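Local coordinates for putative HpcE protein (Mycolicibacterium smegmatis, PDB 6V77) that is of unknown function but belongs to the FAH family and binds a zinc ion through three acidic side chains, at residues 182-186 against 187-191; 212-215 against 216-220; 239-242 against 243-247. One frame throughout, in Å; residues are numbered along the deposited sequence.

Interaction 1 of 3, residues 182-186 against 187-191. With EDO (1,2-ethanediol), chain M.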
ATOM      1  N   GLU B 182     -13.399   4.443 -16.958  1.00 23.54           N
ATOM      2  CA  GLU B 182     -13.033   5.850 -17.088  1.00 21.62           C
ATOM      3  C   GLU B 182     -13.018   6.528 -15.738  1.00 21.08           C
ATOM      4  O   GLU B 182     -13.745   6.140 -14.826  1.00 25.38           O
ATOM      5  CB  GLU B 182     -14.016   6.591 -18.005  1.00 22.39           C
ATOM      6  CG  GLU B 182     -13.921   6.107 -19.413  1.00 24.72           C
ATOM      7  CD  GLU B 182     -14.992   6.661 -20.335  1.00 33.50           C
ATOM      8  OE1 GLU B 182     -15.978   7.285 -19.878  1.00 31.58           O
ATOM      9  OE2 GLU B 182     -14.830   6.443 -21.545  1.00 33.21           O
ATOM     10  N   LEU B 183     -12.180   7.561 -15.618  1.00 21.36           N
ATOM     11  CA  LEU B 183     -12.280   8.475 -14.496  1.00 23.87           C
ATOM     12  C   LEU B 183     -13.265   9.558 -14.892  1.00 24.12           C
ATOM     13  O   LEU B 183     -13.168  10.099 -16.000  1.00 24.33           O
ATOM     14  CB  LEU B 183     -10.925   9.092 -14.158  1.00 21.59           C
ATOM     15  CG  LEU B 183     -10.904   9.944 -12.884  1.00 28.69           C
ATOM     16  CD1 LEU B 183     -10.829   9.065 -11.666  1.00 28.54           C
ATOM     17  CD2 LEU B 183      -9.717  10.900 -12.907  1.00 30.22           C
ATOM     18  N   VAL B 184     -14.201   9.873 -13.998  1.00 20.74           N
ATOM     19  CA  VAL B 184     -15.249  10.860 -14.260  1.00 21.11           C
ATOM     20  C   VAL B 184     -15.119  11.972 -13.230  1.00 21.06           C
ATOM     21  O   VAL B 184     -15.199  11.706 -12.025  1.00 22.88           O
ATOM     22  CB  VAL B 184     -16.652  10.231 -14.192  1.00 21.37           C
ATOM     23  CG1 VAL B 184     -17.717  11.255 -14.588  1.00 23.32           C
ATOM     24  CG2 VAL B 184     -16.720   9.003 -15.103  1.00 24.99           C
ATOM     25  N   THR B 185     -14.922  13.216 -13.685  1.00 21.83           N
ATOM     26  CA  THR B 185     -14.707  14.267 -12.702  1.00 22.73           C
ATOM     27  C   THR B 185     -16.022  14.626 -12.010  1.00 24.17           C
ATOM     28  O   THR B 185     -17.116  14.329 -12.496  1.00 23.10           O
ATOM     29  CB  THR B 185     -14.079  15.511 -13.342  1.00 22.29           C
ATOM     30  OG1 THR B 185     -14.905  15.998 -14.403  1.00 21.99           O
ATOM     31  CG2 THR B 185     -12.684  15.201 -13.880  1.00 27.63           C
ATOM     32  N   VAL B 186     -15.892  15.287 -10.858  1.00 24.41           N
ATOM     33  CA  VAL B 186     -17.013  15.488  -9.939  1.00 29.49           C
ATOM     34  C   VAL B 186     -18.120  16.357 -10.559  1.00 26.70           C
ATOM     35  O   VAL B 186     -19.313  16.156 -10.288  1.00 27.47           O
ATOM     36  CB  VAL B 186     -16.432  16.076  -8.635  1.00 25.91           C
ATOM     37  CG1 VAL B 186     -17.489  16.378  -7.610  1.00 30.84           C
ATOM     38  CG2 VAL B 186     -15.370  15.111  -8.049  1.00 28.83           C
ATOM     39  N   ASP B 187     -17.757  17.299 -11.434  1.00 23.71           N
ATOM     40  CA  ASP B 187     -18.735  18.210 -12.022  1.00 24.83           C
ATOM     41  C   ASP B 187     -19.698  17.515 -12.972  1.00 27.86           C
ATOM     42  O   ASP B 187     -20.722  18.103 -13.335  1.00 29.70           O
ATOM     43  CB  ASP B 187     -18.020  19.337 -12.769  1.00 26.34           C
ATOM     44  CG  ASP B 187     -17.021  18.806 -13.771  1.00 39.95           C
ATOM     45  OD1 ASP B 187     -16.135  18.031 -13.363  1.00 43.94           O
ATOM     46  OD2 ASP B 187     -17.135  19.142 -14.963  1.00 44.77           O
ATOM     47  N   GLU B 188     -19.387  16.293 -13.400  1.00 26.31           N
ATOM     48  CA  GLU B 188     -20.305  15.513 -14.221  1.00 28.98           C
ATOM     49  C   GLU B 188     -21.349  14.770 -13.403  1.00 30.90           C
ATOM     50  O   GLU B 188     -22.224  14.122 -13.990  1.00 32.19           O
ATOM     51  CB  GLU B 188     -19.524  14.495 -15.056  1.00 24.83           C
ATOM     52  CG  GLU B 188     -18.417  15.126 -15.869  1.00 33.68           C
ATOM     53  CD  GLU B 188     -18.333  14.558 -17.268  1.00 37.13           C
ATOM     54  OE1 GLU B 188     -19.119  13.627 -17.588  1.00 42.03           O
ATOM     55  OE2 GLU B 188     -17.479  15.039 -18.041  1.00 34.41           O
ATOM     56  N   LEU B 189     -21.261  14.808 -12.096  1.00 30.09           N
ATOM     57  CA  LEU B 189     -22.187  14.028 -11.281  1.00 27.41           C
ATOM     58  C   LEU B 189     -23.305  14.935 -10.783  1.00 27.75           C
ATOM     59  O   LEU B 189     -23.025  16.011 -10.224  1.00 28.84           O
ATOM     60  CB  LEU B 189     -21.454  13.389 -10.099  1.00 28.80           C
ATOM     61  CG  LEU B 189     -20.132  12.671 -10.421  1.00 27.55           C
ATOM     62  CD1 LEU B 189     -19.380  12.277  -9.160  1.00 30.70           C
ATOM     63  CD2 LEU B 189     -20.376  11.457 -11.307  1.00 28.24           C
ATOM     64  N   PRO B 190     -24.576  14.579 -10.978  1.00 24.19           N
ATOM     65  CA  PRO B 190     -25.649  15.435 -10.448  1.00 25.10           C
ATOM     66  C   PRO B 190     -25.498  15.665  -8.958  1.00 24.08           C
ATOM     67  O   PRO B 190     -25.547  16.810  -8.494  1.00 28.57           O
ATOM     68  CB  PRO B 190     -26.925  14.641 -10.790  1.00 28.42           C
ATOM     69  CG  PRO B 190     -26.559  13.865 -11.991  1.00 27.97           C
ATOM     70  CD  PRO B 190     -25.111  13.458 -11.778  1.00 27.27           C
ATOM     71  N   ASP B 191     -25.304  14.590  -8.197  1.00 23.68           N
ATOM     72  CA  ASP B 191     -25.006  14.656  -6.776  1.00 24.70           C
ATOM     73  C   ASP B 191     -23.914  13.636  -6.481  1.00 25.64           C
ATOM     74  O   ASP B 191     -24.168  12.418  -6.490  1.00 22.68           O
ATOM     75  CB  ASP B 191     -26.269  14.406  -5.939  1.00 27.11           C
ATOM     76  CG  ASP B 191     -26.007  14.466  -4.432  1.00 29.84           C
ATOM     77  OD1 ASP B 191     -24.843  14.634  -4.022  1.00 27.44           O
ATOM     78  OD2 ASP B 191     -26.981  14.366  -3.652  1.00 30.85           O
TER
HETATM   79  C1  EDO M 303     -15.573  19.438 -17.632  1.00 57.79           C
HETATM   80  O1  EDO M 303     -14.900  18.982 -16.455  1.00 45.05           O
HETATM   81  C2  EDO M 303     -14.586  19.558 -18.784  1.00 62.83           C
HETATM   82  O2  EDO M 303     -14.835  18.505 -19.719  1.00 69.91           O
HETATM   83  O   HOH W   1     -21.185  17.963  -9.118  1.00 31.19           O
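Thr-185 turns OG1 into the space between its backbone N and carbonyl carbon (chi1 58°), and Asp-187 sets CG in the equivalent place (chi1 53°); these two rotations bring the hydroxyl within bonding distance of one carboxylate oxygen, with one residue between them. The setting is a 3-10 turn that follows strand 177-185. Thr-185 OG1 donates a short 2.6 Å hydrogen bond to Asp-187 OD1, reaching it on the syn side and 23° out of the carboxylate plane. The other oxygen, Asp-187 OD2, accepts a 2.7 Å bond from O1 of a 1,2-ethanediol molecule, probably a remnant of the crystallisation liquor, and this carboxylate lies on the exposed side of the turn. Two successive backbone bonds build the turn itself: Glu-188 N to Thr-185 O at 3.1 Å, then Leu-189 N to Val-186 O at 3.0 Å. Elsewhere in the turn, Val-184 CG1 packs against Glu-188 CB at 3.7 Å, the two side chains crossing at about a right angle, and the same methyl lies 4.2 Å from Leu-189 CD2. The polar end of Glu-188 is engaged elsewhere, with OE2 hydrogen-bonded to Met-1 N and OE1 in a salt bridge with Arg-2. Because Thr-185 OG1 also bonds Met-1 N, the turn fastens the start of the chain beside strand 2-6. A water then bridges the outgoing chain, donating one hydrogen to Val-186 O and the other to Leu-189 O, each 2.9 Å from its oxygen.

Interaction 2 of 3, residues 212-215 against 216-220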
ATOM      1  N   SER B 212     -25.647   7.228  -1.498  1.00 24.16           N
ATOM      2  CA  SER B 212     -26.259   7.958  -0.397  1.00 28.26           C
ATOM      3  C   SER B 212     -26.459   7.070   0.831  1.00 28.10           C
ATOM      4  O   SER B 212     -26.702   7.594   1.925  1.00 28.07           O
ATOM      5  CB  SER B 212     -27.595   8.563  -0.850  1.00 26.28           C
ATOM      6  OG  SER B 212     -28.402   7.559  -1.439  1.00 26.80           O
ATOM      7  N   GLN B 213     -26.348   5.749   0.683  1.00 25.11           N
ATOM      8  CA  GLN B 213     -26.403   4.832   1.816  1.00 30.11           C
ATOM      9  C   GLN B 213     -25.039   4.584   2.458  1.00 28.06           C
ATOM     10  O   GLN B 213     -24.939   3.721   3.335  1.00 29.06           O
ATOM     11  CB  GLN B 213     -27.020   3.482   1.391  1.00 25.42           C
ATOM     12  CG  GLN B 213     -28.474   3.586   0.946  1.00 31.56           C
ATOM     13  CD  GLN B 213     -29.330   4.262   1.989  1.00 37.12           C
ATOM     14  OE1 GLN B 213     -29.930   5.300   1.731  1.00 47.25           O
ATOM     15  NE2 GLN B 213     -29.385   3.683   3.175  1.00 38.52           N
ATOM     16  N   LEU B 214     -23.984   5.290   2.047  1.00 23.88           N
ATOM     17  CA  LEU B 214     -22.702   5.121   2.722  1.00 23.24           C
ATOM     18  C   LEU B 214     -22.836   5.537   4.186  1.00 27.96           C
ATOM     19  O   LEU B 214     -23.424   6.576   4.496  1.00 27.64           O
ATOM     20  CB  LEU B 214     -21.611   5.963   2.033  1.00 23.24           C
ATOM     21  CG  LEU B 214     -21.056   5.413   0.715  1.00 28.00           C
ATOM     22  CD1 LEU B 214     -20.292   6.519   0.000  1.00 23.15           C
ATOM     23  CD2 LEU B 214     -20.101   4.226   0.990  1.00 25.69           C
ATOM     24  N   ILE B 215     -22.315   4.712   5.093  1.00 27.01           N
ATOM     25  CA  ILE B 215     -22.296   5.099   6.500  1.00 26.66           C
ATOM     26  C   ILE B 215     -21.363   6.284   6.694  1.00 26.78           C
ATOM     27  O   ILE B 215     -21.693   7.263   7.371  1.00 27.24           O
ATOM     28  CB  ILE B 215     -21.875   3.907   7.377  1.00 26.97           C
ATOM     29  CG1 ILE B 215     -22.887   2.768   7.259  1.00 27.11           C
ATOM     30  CG2 ILE B 215     -21.725   4.339   8.831  1.00 28.04           C
ATOM     31  CD1 ILE B 215     -22.407   1.453   7.898  1.00 30.13           C
ATOM     32  N   PHE B 216     -20.184   6.207   6.092  1.00 24.84           N
ATOM     33  CA  PHE B 216     -19.208   7.289   6.102  1.00 23.84           C
ATOM     34  C   PHE B 216     -19.079   7.786   4.672  1.00 25.55           C
ATOM     35  O   PHE B 216     -18.495   7.093   3.825  1.00 24.39           O
ATOM     36  CB  PHE B 216     -17.868   6.785   6.643  1.00 24.19           C
ATOM     37  CG  PHE B 216     -17.999   6.079   7.968  1.00 24.91           C
ATOM     38  CD1 PHE B 216     -18.250   6.801   9.133  1.00 26.50           C
ATOM     39  CD2 PHE B 216     -17.902   4.697   8.046  1.00 27.56           C
ATOM     40  CE1 PHE B 216     -18.396   6.153  10.350  1.00 31.73           C
ATOM     41  CE2 PHE B 216     -18.052   4.049   9.261  1.00 29.16           C
ATOM     42  CZ  PHE B 216     -18.302   4.778  10.407  1.00 33.41           C
ATOM     43  N   PRO B 217     -19.669   8.929   4.331  1.00 23.71           N
ATOM     44  CA  PRO B 217     -19.615   9.409   2.947  1.00 24.19           C
ATOM     45  C   PRO B 217     -18.193   9.722   2.523  1.00 23.67           C
ATOM     46  O   PRO B 217     -17.269   9.764   3.333  1.00 23.02           O
ATOM     47  CB  PRO B 217     -20.473  10.676   2.977  1.00 24.36           C
ATOM     48  CG  PRO B 217     -21.429  10.440   4.093  1.00 34.73           C
ATOM     49  CD  PRO B 217     -20.623   9.701   5.143  1.00 28.60           C
ATOM     50  N   VAL B 218     -18.039   9.959   1.215  1.00 21.45           N
ATOM     51  CA  VAL B 218     -16.718  10.210   0.640  1.00 20.98           C
ATOM     52  C   VAL B 218     -15.985  11.304   1.411  1.00 20.71           C
ATOM     53  O   VAL B 218     -14.811  11.152   1.768  1.00 19.81           O
ATOM     54  CB  VAL B 218     -16.844  10.566  -0.855  1.00 20.54           C
ATOM     55  CG1 VAL B 218     -15.518  11.104  -1.389  1.00 20.71           C
ATOM     56  CG2 VAL B 218     -17.274   9.323  -1.661  1.00 20.01           C
ATOM     57  N   SER B 219     -16.678  12.409   1.711  1.00 21.26           N
ATOM     58  CA  SER B 219     -16.004  13.520   2.385  1.00 21.87           C
ATOM     59  C   SER B 219     -15.525  13.106   3.764  1.00 21.33           C
ATOM     60  O   SER B 219     -14.454  13.523   4.214  1.00 21.03           O
ATOM     61  CB  SER B 219     -16.943  14.724   2.507  1.00 22.89           C
ATOM     62  OG  SER B 219     -17.229  15.265   1.236  1.00 27.47           O
ATOM     63  N   ASN B 220     -16.331  12.315   4.463  1.00 21.50           N
ATOM     64  CA  ASN B 220     -15.946  11.871   5.795  1.00 23.93           C
ATOM     65  C   ASN B 220     -14.755  10.927   5.728  1.00 24.31           C
ATOM     66  O   ASN B 220     -13.848  11.005   6.563  1.00 22.40           O
ATOM     67  CB  ASN B 220     -17.138  11.197   6.475  1.00 25.75           C
ATOM     68  CG  ASN B 220     -16.813  10.722   7.872  1.00 34.40           C
ATOM     69  OD1 ASN B 220     -16.367   9.597   8.063  1.00 31.13           O
ATOM     70  ND2 ASN B 220     -17.011  11.591   8.857  1.00 46.77           N
TER
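Ile-215 lays its CG2 methyl over the centre of one face of the Phe-216 ring, a CH-pi contact between neighbouring residues. The methyl carbon CG2 is 3.8 Å from the centroid of the Phe-216 ring and only 13° off the ring normal, and the closest ring atom is CE2, 3.7 Å from Ile-215 CG2. The branching of Ile-215 makes this possible: with CG1 placed beside the backbone N (chi1 -63°), CG2 is left beside the carbonyl carbon, on the side where the next residue begins, while the longer CG1-CD1 arm leads away. Within the same bend, which carries the chain from strand 204-210 into helix 218-226, Leu-214 faces the start of the helix. Its CB lies 4.1 Å from Pro-217 CA, and its CD1 comes within 4.4 Å of Val-218 CG2. Pro-217 occupies the N-cap position, and Pro-217 CD lies 3.5 Å from Ile-215 O. Val-218 carries the helix onto strand 118-128. No hydrogen bond joins residues 212-215 to 216-220. Across the two segments the contact is therefore apolar and non-directional, its methyl-methyl approach a loose one, and hydrogen bonding comes from Asn-78, which accepts from Phe-216 N through OD1 and shares a backbone bond with Ile-215.

Interaction 3 of 3, residues 239-242 against 243-247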
ATOM      1  N   THR B 239     -14.455   2.714  -1.625  1.00 20.74           N
ATOM      2  CA  THR B 239     -15.253   3.342  -0.567  1.00 21.61           C
ATOM      3  C   THR B 239     -16.153   2.371   0.185  1.00 24.47           C
ATOM      4  O   THR B 239     -16.806   2.791   1.154  1.00 24.66           O
ATOM      5  CB  THR B 239     -16.115   4.488  -1.120  1.00 20.22           C
ATOM      6  OG1 THR B 239     -17.000   4.002  -2.148  1.00 22.61           O
ATOM      7  CG2 THR B 239     -15.230   5.615  -1.667  1.00 22.11           C
ATOM      8  N   GLY B 240     -16.192   1.101  -0.216  1.00 24.97           N
ATOM      9  CA  GLY B 240     -17.039   0.120   0.444  1.00 24.06           C
ATOM     10  C   GLY B 240     -18.114  -0.430  -0.473  1.00 22.14           C
ATOM     11  O   GLY B 240     -18.385   0.159  -1.522  1.00 25.35           O
ATOM     12  N   THR B 241     -18.716  -1.568  -0.101  1.00 22.98           N
ATOM     13  CA  THR B 241     -19.716  -2.196  -0.956  1.00 25.16           C
ATOM     14  C   THR B 241     -21.070  -2.311  -0.255  1.00 27.70           C
ATOM     15  O   THR B 241     -21.132  -2.549   0.956  1.00 27.07           O
ATOM     16  CB  THR B 241     -19.273  -3.605  -1.405  1.00 24.73           C
ATOM     17  OG1 THR B 241     -20.064  -4.011  -2.522  1.00 26.44           O
ATOM     18  CG2 THR B 241     -19.412  -4.633  -0.296  1.00 29.38           C
ATOM     19  N   PRO B 242     -22.165  -2.169  -0.997  1.00 28.75           N
ATOM     20  CA  PRO B 242     -23.502  -2.361  -0.425  1.00 25.00           C
ATOM     21  C   PRO B 242     -23.792  -3.846  -0.195  1.00 26.70           C
ATOM     22  O   PRO B 242     -22.958  -4.721  -0.440  1.00 29.29           O
ATOM     23  CB  PRO B 242     -24.439  -1.759  -1.486  1.00 32.24           C
ATOM     24  CG  PRO B 242     -23.682  -1.874  -2.775  1.00 27.49           C
ATOM     25  CD  PRO B 242     -22.208  -1.718  -2.398  1.00 24.64           C
ATOM     26  N   SER B 243     -24.990  -4.115   0.291  1.00 27.45           N
ATOM     27  CA  SER B 243     -25.371  -5.489   0.607  1.00 27.56           C
ATOM     28  C   SER B 243     -25.535  -6.321  -0.667  1.00 31.19           C
ATOM     29  O   SER B 243     -25.520  -5.813  -1.795  1.00 29.39           O
ATOM     30  CB  SER B 243     -26.657  -5.509   1.420  1.00 31.29           C
ATOM     31  OG  SER B 243     -27.759  -5.156   0.602  1.00 34.97           O
ATOM     32  N   GLY B 244     -25.710  -7.627  -0.474  1.00 31.76           N
ATOM     33  CA  GLY B 244     -25.845  -8.551  -1.580  1.00 30.63           C
ATOM     34  C   GLY B 244     -24.612  -9.380  -1.870  1.00 30.46           C
ATOM     35  O   GLY B 244     -24.635 -10.183  -2.819  1.00 29.90           O
ATOM     36  N   VAL B 245     -23.540  -9.242  -1.087  1.00 28.59           N
ATOM     37  CA  VAL B 245     -22.373 -10.069  -1.376  1.00 28.16           C
ATOM     38  C   VAL B 245     -22.715 -11.541  -1.140  1.00 31.94           C
ATOM     39  O   VAL B 245     -23.665 -11.893  -0.425  1.00 30.51           O
ATOM     40  CB  VAL B 245     -21.144  -9.643  -0.555  1.00 31.42           C
ATOM     41  CG1 VAL B 245     -20.939  -8.142  -0.658  1.00 28.52           C
ATOM     42  CG2 VAL B 245     -21.245 -10.114   0.901  1.00 28.27           C
ATOM     43  N   GLY B 246     -21.934 -12.421  -1.773  1.00 30.88           N
ATOM     44  CA  GLY B 246     -22.235 -13.843  -1.711  1.00 33.04           C
ATOM     45  C   GLY B 246     -22.109 -14.435  -0.323  1.00 31.29           C
ATOM     46  O   GLY B 246     -22.870 -15.333   0.042  1.00 32.44           O
ATOM     47  N   MET B 247     -21.160 -13.938   0.484  1.00 30.74           N
ATOM     48  CA  MET B 247     -21.020 -14.533   1.809  1.00 31.55           C
ATOM     49  C   MET B 247     -22.188 -14.181   2.729  1.00 32.13           C
ATOM     50  O   MET B 247     -22.323 -14.797   3.791  1.00 34.42           O
ATOM     51  CB  MET B 247     -19.686 -14.105   2.453  1.00 30.91           C
ATOM     52  CG  MET B 247     -19.659 -12.668   2.871  1.00 39.78           C
ATOM     53  SD  MET B 247     -18.253 -12.387   3.970  1.00 45.43           S
ATOM     54  CE  MET B 247     -18.337 -10.596   4.185  1.00 58.14           C
TER
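The flat group of this contact is the peptide carbonyl of Pro-242, whose oxygen is met nearly end-on by a methyl, Val-245 CG1, 4.0 Å from Pro-242 O; no aromatic ring or side-chain amide takes part across the contact, and the proline ring itself is puckered. That methyl has a second partner, Thr-241 CG2, at 3.8 Å, so Val-245 reaches back across an open bend of the chain. The torsion of Thr-241 decides which branch does the touching: OG1 stands opposite the backbone N (chi1 -163°), leaving CG2 between N and the carbonyl carbon, turned to the valine. The hydroxyl is occupied elsewhere, bonded to Val-122 O and Gln-207 NE2. Gly-244, at phi 104°, has backbone angles that would press a CB against the preceding carbonyl oxygen, and it lets the chain swing round to Val-245 here. No hydrogen bond crosses between 239-242 and 243-247; apart from the chain itself, the contact consists of the methyl-methyl touch and the approach of Val-245 CG1 to Pro-242 O. The bend borders the metal site: the side chain of Thr-241 lies about 5 Å from the zinc ion bound by Glu-121, Glu-123 and Asp-152, and Gly-240 N bonds Glu-123 OE1, a second-shell contact to a zinc ligand. Around this loop, Glu-85 of helix 80-85 grips Gly-244 N through OE1 and Val-245 N through OE2, while Thr-241 packs on strand 118-128 and on His-82 of helix 80-85, Val-245 on helix 156-160, and Pro-242 on Ser-209 of strand 204-210.

Overall arrangement
The three local contacts differ in chemistry and burial. Interaction 1, partly buried at the end of strand 177-185, is the polar one, with hydrogen bonds, a bridging water and a fastening to the N-terminus; interaction 2, at the surface, and interaction 3, buried beside the zinc site, join their halves by apolar touch. Interactions 2 and 3 meet: Leu-214 CD2 lies 3.6 Å from Thr-239 O, and Val-218 CG2 packs on Thr-239 CG2. Both also use strand 118-128, and both are tied to Asn-78, whose ND2 bonds Thr-239 O. Interaction 1 stands apart, its centre about 16 Å from that of interaction 2 and about 23 Å from that of interaction 3.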